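Local coordinates for natterin-like protein (PDB 6IUL) that probably binds glycans through a jacalin-like lectin domain and forms pores in target-cell membranes through an aerolysin-type module, acting as a lamprey immune cytotoxin, at residues E189-T202 / H238-T251. Residues are numbered along the deposited sequence; the frame is centred on the assembly and turned at random.
Sequences ESSKKIIKKSSWST and HAVEESEEKTETLT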
loop_
_atom_site.group_PDB
_atom_site.type_symbol
_atom_site.label_atom_id
_atom_site.label_comp_id
_atom_site.label_asym_id
_atom_site.label_seq_id
_atom_site.Cartn_x
_atom_site.Cartn_y
_atom_site.Cartn_z
ATOM N N GLU A 189 -21.124 -13.795 -19.818
ATOM C CA GLU A 189 -19.897 -13.507 -19.116
ATOM C C GLU A 189 -19.912 -12.086 -18.570
ATOM O O GLU A 189 -20.430 -11.190 -19.219
ATOM C CB GLU A 189 -18.753 -13.604 -20.088
ATOM C CG GLU A 189 -18.342 -14.991 -20.468
ATOM C CD GLU A 189 -17.208 -15.016 -21.502
ATOM O OE1 GLU A 189 -16.766 -13.949 -21.976
ATOM O OE2 GLU A 189 -16.813 -16.126 -21.887
ATOM N N SER A 190 -19.309 -11.873 -17.390
ATOM C CA SER A 190 -19.165 -10.541 -16.838
ATOM C C SER A 190 -17.971 -10.447 -15.930
ATOM O O SER A 190 -17.575 -11.441 -15.334
ATOM C CB SER A 190 -20.429 -10.141 -16.084
ATOM O OG SER A 190 -20.303 -8.807 -15.607
ATOM N N SER A 191 -17.411 -9.248 -15.800
ATOM C CA SER A 191 -16.277 -9.028 -14.872
ATOM C C SER A 191 -16.306 -7.614 -14.298
ATOM O O SER A 191 -16.874 -6.685 -14.916
ATOM C CB SER A 191 -14.940 -9.261 -15.586
ATOM O OG SER A 191 -14.748 -8.353 -16.685
ATOM N N LYS A 192 -15.684 -7.472 -13.135
ATOM C CA LYS A 192 -15.572 -6.187 -12.423
ATOM C C LYS A 192 -14.348 -6.101 -11.530
ATOM O O LYS A 192 -14.094 -6.976 -10.670
ATOM C CB LYS A 192 -16.786 -5.975 -11.508
ATOM C CG LYS A 192 -16.760 -4.593 -10.855
ATOM C CD LYS A 192 -17.933 -4.337 -9.975
ATOM C CE LYS A 192 -17.789 -3.059 -9.171
ATOM N NZ LYS A 192 -17.593 -1.860 -9.993
ATOM N N LYS A 193 -13.594 -5.047 -11.746
ATOM C CA LYS A 193 -12.505 -4.677 -10.855
ATOM C C LYS A 193 -13.045 -4.271 -9.489
ATOM O O LYS A 193 -13.959 -3.425 -9.420
ATOM C CB LYS A 193 -11.742 -3.481 -11.443
ATOM C CG LYS A 193 -10.709 -2.941 -10.468
ATOM C CD LYS A 193 -9.974 -1.737 -11.004
ATOM C CE LYS A 193 -8.880 -1.284 -10.035
ATOM N NZ LYS A 193 -8.093 -0.192 -10.624
ATOM N N ILE A 194 -12.501 -4.865 -8.422
ATOM C CA ILE A 194 -12.822 -4.438 -7.058
ATOM C C ILE A 194 -11.546 -4.179 -6.274
ATOM O O ILE A 194 -10.491 -4.752 -6.562
ATOM C CB ILE A 194 -13.673 -5.471 -6.274
ATOM C CG1 ILE A 194 -12.954 -6.790 -6.138
ATOM C CG2 ILE A 194 -15.018 -5.688 -6.959
ATOM C CD1 ILE A 194 -13.605 -7.790 -5.217
ATOM N N ILE A 195 -11.655 -3.327 -5.271
ATOM C CA ILE A 195 -10.536 -3.047 -4.345
ATOM C C ILE A 195 -10.989 -3.314 -2.898
ATOM O O ILE A 195 -11.719 -2.505 -2.316
ATOM C CB ILE A 195 -10.081 -1.584 -4.476
ATOM C CG1 ILE A 195 -9.815 -1.263 -5.959
ATOM C CG2 ILE A 195 -8.850 -1.300 -3.595
ATOM C CD1 ILE A 195 -9.182 0.080 -6.246
ATOM N N LYS A 196 -10.576 -4.444 -2.333
ATOM C CA LYS A 196 -10.824 -4.755 -0.911
ATOM C C LYS A 196 -9.866 -3.952 -0.019
ATOM O O LYS A 196 -8.742 -3.682 -0.420
ATOM C CB LYS A 196 -10.652 -6.237 -0.642
ATOM C CG LYS A 196 -11.718 -7.137 -1.257
ATOM C CD LYS A 196 -11.387 -8.626 -1.015
ATOM C CE LYS A 196 -12.626 -9.493 -1.060
ATOM N NZ LYS A 196 -12.381 -10.969 -1.117
ATOM N N LYS A 197 -10.319 -3.543 1.163
ATOM C CA LYS A 197 -9.485 -2.755 2.073
ATOM C C LYS A 197 -9.558 -3.264 3.492
ATOM O O LYS A 197 -10.626 -3.697 3.940
ATOM C CB LYS A 197 -9.878 -1.283 2.023
ATOM C CG LYS A 197 -9.535 -0.603 0.714
ATOM C CD LYS A 197 -9.575 0.923 0.777
ATOM C CE LYS A 197 -8.684 1.468 -0.348
ATOM N NZ LYS A 197 -8.652 2.944 -0.466
ATOM N N SER A 198 -8.434 -3.157 4.200
ATOM C CA SER A 198 -8.310 -3.531 5.607
ATOM C C SER A 198 -7.480 -2.487 6.377
ATOM O O SER A 198 -6.431 -2.015 5.896
ATOM C CB SER A 198 -7.622 -4.876 5.722
ATOM O OG SER A 198 -8.497 -5.947 5.446
ATOM N N SER A 199 -7.947 -2.129 7.567
ATOM C CA SER A 199 -7.285 -1.136 8.409
ATOM C C SER A 199 -7.524 -1.423 9.897
ATOM O O SER A 199 -8.659 -1.462 10.377
ATOM C CB SER A 199 -7.764 0.254 8.079
ATOM O OG SER A 199 -7.237 1.184 9.023
ATOM N N TRP A 200 -6.445 -1.650 10.634
ATOM C CA TRP A 200 -6.519 -1.727 12.091
ATOM C C TRP A 200 -5.887 -0.485 12.691
ATOM O O TRP A 200 -4.715 -0.210 12.441
ATOM C CB TRP A 200 -5.811 -2.949 12.590
ATOM C CG TRP A 200 -6.434 -4.268 12.240
ATOM C CD1 TRP A 200 -7.378 -4.950 12.971
ATOM C CD2 TRP A 200 -6.120 -5.103 11.119
ATOM N NE1 TRP A 200 -7.637 -6.152 12.387
ATOM C CE2 TRP A 200 -6.903 -6.260 11.234
ATOM C CE3 TRP A 200 -5.259 -4.973 10.024
ATOM C CZ2 TRP A 200 -6.862 -7.291 10.296
ATOM C CZ3 TRP A 200 -5.213 -5.974 9.089
ATOM C CH2 TRP A 200 -5.997 -7.147 9.237
ATOM N N SER A 201 -6.654 0.260 13.480
ATOM C CA SER A 201 -6.198 1.521 14.037
ATOM C C SER A 201 -5.034 1.260 15.022
ATOM O O SER A 201 -4.970 0.234 15.672
ATOM C CB SER A 201 -7.342 2.273 14.718
ATOM O OG SER A 201 -7.769 1.537 15.896
ATOM N N THR A 202 -4.129 2.218 15.125
ATOM C CA THR A 202 -3.060 2.158 16.114
ATOM C C THR A 202 -2.940 3.491 16.828
ATOM O O THR A 202 -3.392 4.493 16.325
ATOM C CB THR A 202 -1.700 1.835 15.448
ATOM O OG1 THR A 202 -1.322 2.904 14.608
ATOM C CG2 THR A 202 -1.769 0.586 14.576
ATOM N N HIS A 238 -0.414 -9.513 7.531
ATOM C CA HIS A 238 -0.915 -8.288 6.873
ATOM C C HIS A 238 -0.179 -7.065 7.403
ATOM O O HIS A 238 0.286 -7.053 8.533
ATOM C CB HIS A 238 -2.421 -8.089 7.143
ATOM C CG HIS A 238 -3.261 -9.264 6.762
ATOM N ND1 HIS A 238 -3.625 -9.522 5.454
ATOM C CD2 HIS A 238 -3.797 -10.258 7.508
ATOM C CE1 HIS A 238 -4.352 -10.625 5.417
ATOM N NE2 HIS A 238 -4.478 -11.086 6.648
ATOM N N ALA A 239 -0.084 -6.018 6.595
ATOM C CA ALA A 239 0.309 -4.738 7.127
ATOM C C ALA A 239 -0.915 -4.178 7.831
ATOM O O ALA A 239 -2.052 -4.594 7.584
ATOM C CB ALA A 239 0.794 -3.808 6.023
ATOM N N VAL A 240 -0.679 -3.205 8.691
ATOM C CA VAL A 240 -1.731 -2.594 9.468
ATOM C C VAL A 240 -2.789 -1.949 8.573
ATOM O O VAL A 240 -3.963 -1.873 8.930
ATOM C CB VAL A 240 -1.087 -1.598 10.453
ATOM C CG1 VAL A 240 -1.965 -0.443 10.756
ATOM C CG2 VAL A 240 -0.737 -2.307 11.746
ATOM N N GLU A 241 -2.352 -1.433 7.435
ATOM C CA GLU A 241 -3.219 -0.838 6.460
ATOM C C GLU A 241 -2.908 -1.443 5.108
ATOM O O GLU A 241 -1.747 -1.472 4.679
ATOM C CB GLU A 241 -3.094 0.667 6.433
ATOM C CG GLU A 241 -4.410 1.296 5.965
ATOM C CD GLU A 241 -4.754 2.603 6.630
ATOM O OE1 GLU A 241 -4.140 2.938 7.666
ATOM O OE2 GLU A 241 -5.668 3.278 6.104
ATOM N N GLU A 242 -3.947 -1.953 4.445
ATOM C CA GLU A 242 -3.728 -2.839 3.317
ATOM C C GLU A 242 -4.847 -2.737 2.337
ATOM O O GLU A 242 -5.991 -2.501 2.711
ATOM C CB GLU A 242 -3.623 -4.292 3.798
ATOM C CG GLU A 242 -2.724 -5.105 2.914
ATOM C CD GLU A 242 -2.182 -6.332 3.608
ATOM O OE1 GLU A 242 -2.970 -7.287 3.777
ATOM O OE2 GLU A 242 -0.969 -6.346 3.933
ATOM N N SER A 243 -4.541 -2.916 1.059
ATOM C CA SER A 243 -5.593 -3.001 0.058
ATOM C C SER A 243 -5.251 -4.114 -0.913
ATOM O O SER A 243 -4.081 -4.435 -1.103
ATOM C CB SER A 243 -5.773 -1.673 -0.645
ATOM O OG SER A 243 -4.937 -1.653 -1.760
ATOM N N GLU A 244 -6.277 -4.780 -1.449
ATOM C CA GLU A 244 -6.078 -5.865 -2.390
ATOM C C GLU A 244 -6.921 -5.566 -3.647
ATOM O O GLU A 244 -8.140 -5.395 -3.554
ATOM C CB GLU A 244 -6.482 -7.191 -1.753
ATOM C CG GLU A 244 -6.303 -8.419 -2.650
ATOM C CD GLU A 244 -7.131 -9.664 -2.222
ATOM O OE1 GLU A 244 -8.001 -9.591 -1.327
ATOM O OE2 GLU A 244 -6.935 -10.744 -2.822
ATOM N N GLU A 245 -6.276 -5.513 -4.809
ATOM C CA GLU A 245 -6.985 -5.326 -6.075
ATOM C C GLU A 245 -7.299 -6.672 -6.722
ATOM O O GLU A 245 -6.475 -7.581 -6.748
ATOM C CB GLU A 245 -6.135 -4.507 -7.032
ATOM C CG GLU A 245 -5.552 -3.242 -6.409
ATOM C CD GLU A 245 -5.608 -2.088 -7.332
ATOM O OE1 GLU A 245 -5.492 -0.970 -6.814
ATOM O OE2 GLU A 245 -5.809 -2.304 -8.565
ATOM N N LYS A 246 -8.488 -6.805 -7.265
ATOM C CA LYS A 246 -8.921 -8.092 -7.774
ATOM C C LYS A 246 -9.905 -7.864 -8.934
ATOM O O LYS A 246 -10.525 -6.819 -9.039
ATOM C CB LYS A 246 -9.565 -8.790 -6.569
ATOM C CG LYS A 246 -10.126 -10.196 -6.719
ATOM C CD LYS A 246 -9.960 -10.980 -5.385
ATOM C CE LYS A 246 -11.126 -11.878 -4.953
ATOM N NZ LYS A 246 -11.520 -12.907 -5.947
ATOM N N THR A 247 -10.019 -8.823 -9.827
ATOM C CA THR A 247 -11.082 -8.826 -10.807
ATOM C C THR A 247 -12.011 -10.012 -10.518
ATOM O O THR A 247 -11.627 -11.178 -10.664
ATOM C CB THR A 247 -10.543 -8.907 -12.247
ATOM O OG1 THR A 247 -9.686 -7.782 -12.494
ATOM C CG2 THR A 247 -11.670 -8.878 -13.228
ATOM N N GLU A 248 -13.237 -9.703 -10.127
ATOM C CA GLU A 248 -14.292 -10.711 -9.930
ATOM C C GLU A 248 -14.932 -11.061 -11.298
ATOM O O GLU A 248 -15.053 -10.200 -12.184
ATOM C CB GLU A 248 -15.326 -10.186 -8.934
ATOM C CG GLU A 248 -15.851 -11.247 -7.983
ATOM C CD GLU A 248 -14.811 -11.835 -7.035
ATOM O OE1 GLU A 248 -14.874 -13.046 -6.802
ATOM O OE2 GLU A 248 -13.950 -11.102 -6.529
ATOM N N THR A 249 -15.269 -12.337 -11.493
ATOM C CA THR A 249 -15.846 -12.796 -12.746
ATOM C C THR A 249 -17.060 -13.679 -12.520
ATOM O O THR A 249 -17.233 -14.250 -11.446
ATOM C CB THR A 249 -14.853 -13.570 -13.637
ATOM O OG1 THR A 249 -14.502 -14.803 -13.019
ATOM C CG2 THR A 249 -13.603 -12.751 -13.879
ATOM N N LEU A 250 -17.864 -13.810 -13.577
ATOM C CA LEU A 250 -19.012 -14.690 -13.561
ATOM C C LEU A 250 -19.317 -15.142 -14.969
ATOM O O LEU A 250 -19.345 -14.320 -15.885
ATOM C CB LEU A 250 -20.216 -13.935 -12.975
ATOM C CG LEU A 250 -21.525 -14.710 -12.851
ATOM C CD1 LEU A 250 -21.425 -15.933 -11.961
ATOM C CD2 LEU A 250 -22.601 -13.772 -12.338
ATOM N N THR A 251 -19.535 -16.440 -15.154
ATOM C CA THR A 251 -19.950 -16.974 -16.447
ATOM C C THR A 251 -20.921 -18.150 -16.249
ATOM O O THR A 251 -20.750 -18.953 -15.339
ATOM C CB THR A 251 -18.767 -17.389 -17.305
ATOM O OG1 THR A 251 -19.233 -17.782 -18.593
ATOM C CG2 THR A 251 -18.001 -18.569 -16.714
HETATM O O HOH W 1 -6.353 0.680 -8.385
#
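The long antiparallel strand pair from E189–T251 to S199–E241 runs through the elongated aerolysin-type pore-forming module and illustrates how such a sheet can be held by its backbone while many of its side chains are polar. Eleven main-chain hydrogen bonds tie 189-202 to 238-251, from S190 N to L250 O (2.9 Å) to W200 N on V240 O, and CA-H...O contacts fill the alternate positions.

On the face of K193, I195 and E245, the E245 chain bends at chi2 (-139°) and brings its carboxylate closer to the neighbouring strand. Its OE2 reaches K193 NZ in a long salt bridge of 3.7 Å, and the I195 CD1 methyl lies beside OE1. K193 NZ also donates to F210 O of the second subunit, tying this face to the dimer.

The other face carries I194, K196, E244, K246 and E248; here I194 and S190 pack against strands 290-313, 260-285 and 166-178. I194 lies alongside K246, while its CD1 passes E248 OE2 obliquely at 3.6 Å. K246 folds along its own strand, and its NZ meets the syn side of E248 OE2 (3.1 Å). K196 runs beside E244, its CD 3.5 Å from OE1, with opposite charges near but not bridged.

At the end near H238, the indole of W200 turns its CE3–CZ3 edge to A239 O and V240 O, with CZ3 4.0 Å from H238 CB; its NE1 is hydrogen-bonded to Y156 OH. V240 CG1 meets T202 CG2. E242 fixes the preceding turn: H238 ND1 donates almost in its ring plane to OE1 (2.9 Å), and A239 N meets OE2 from above the carboxylate.

Because lysine and glutamate pairs add mostly long or local attractions, the middle of the pairing probably relies more on main-chain bonds than on apolar contacts, which gather at the W200/V240 end.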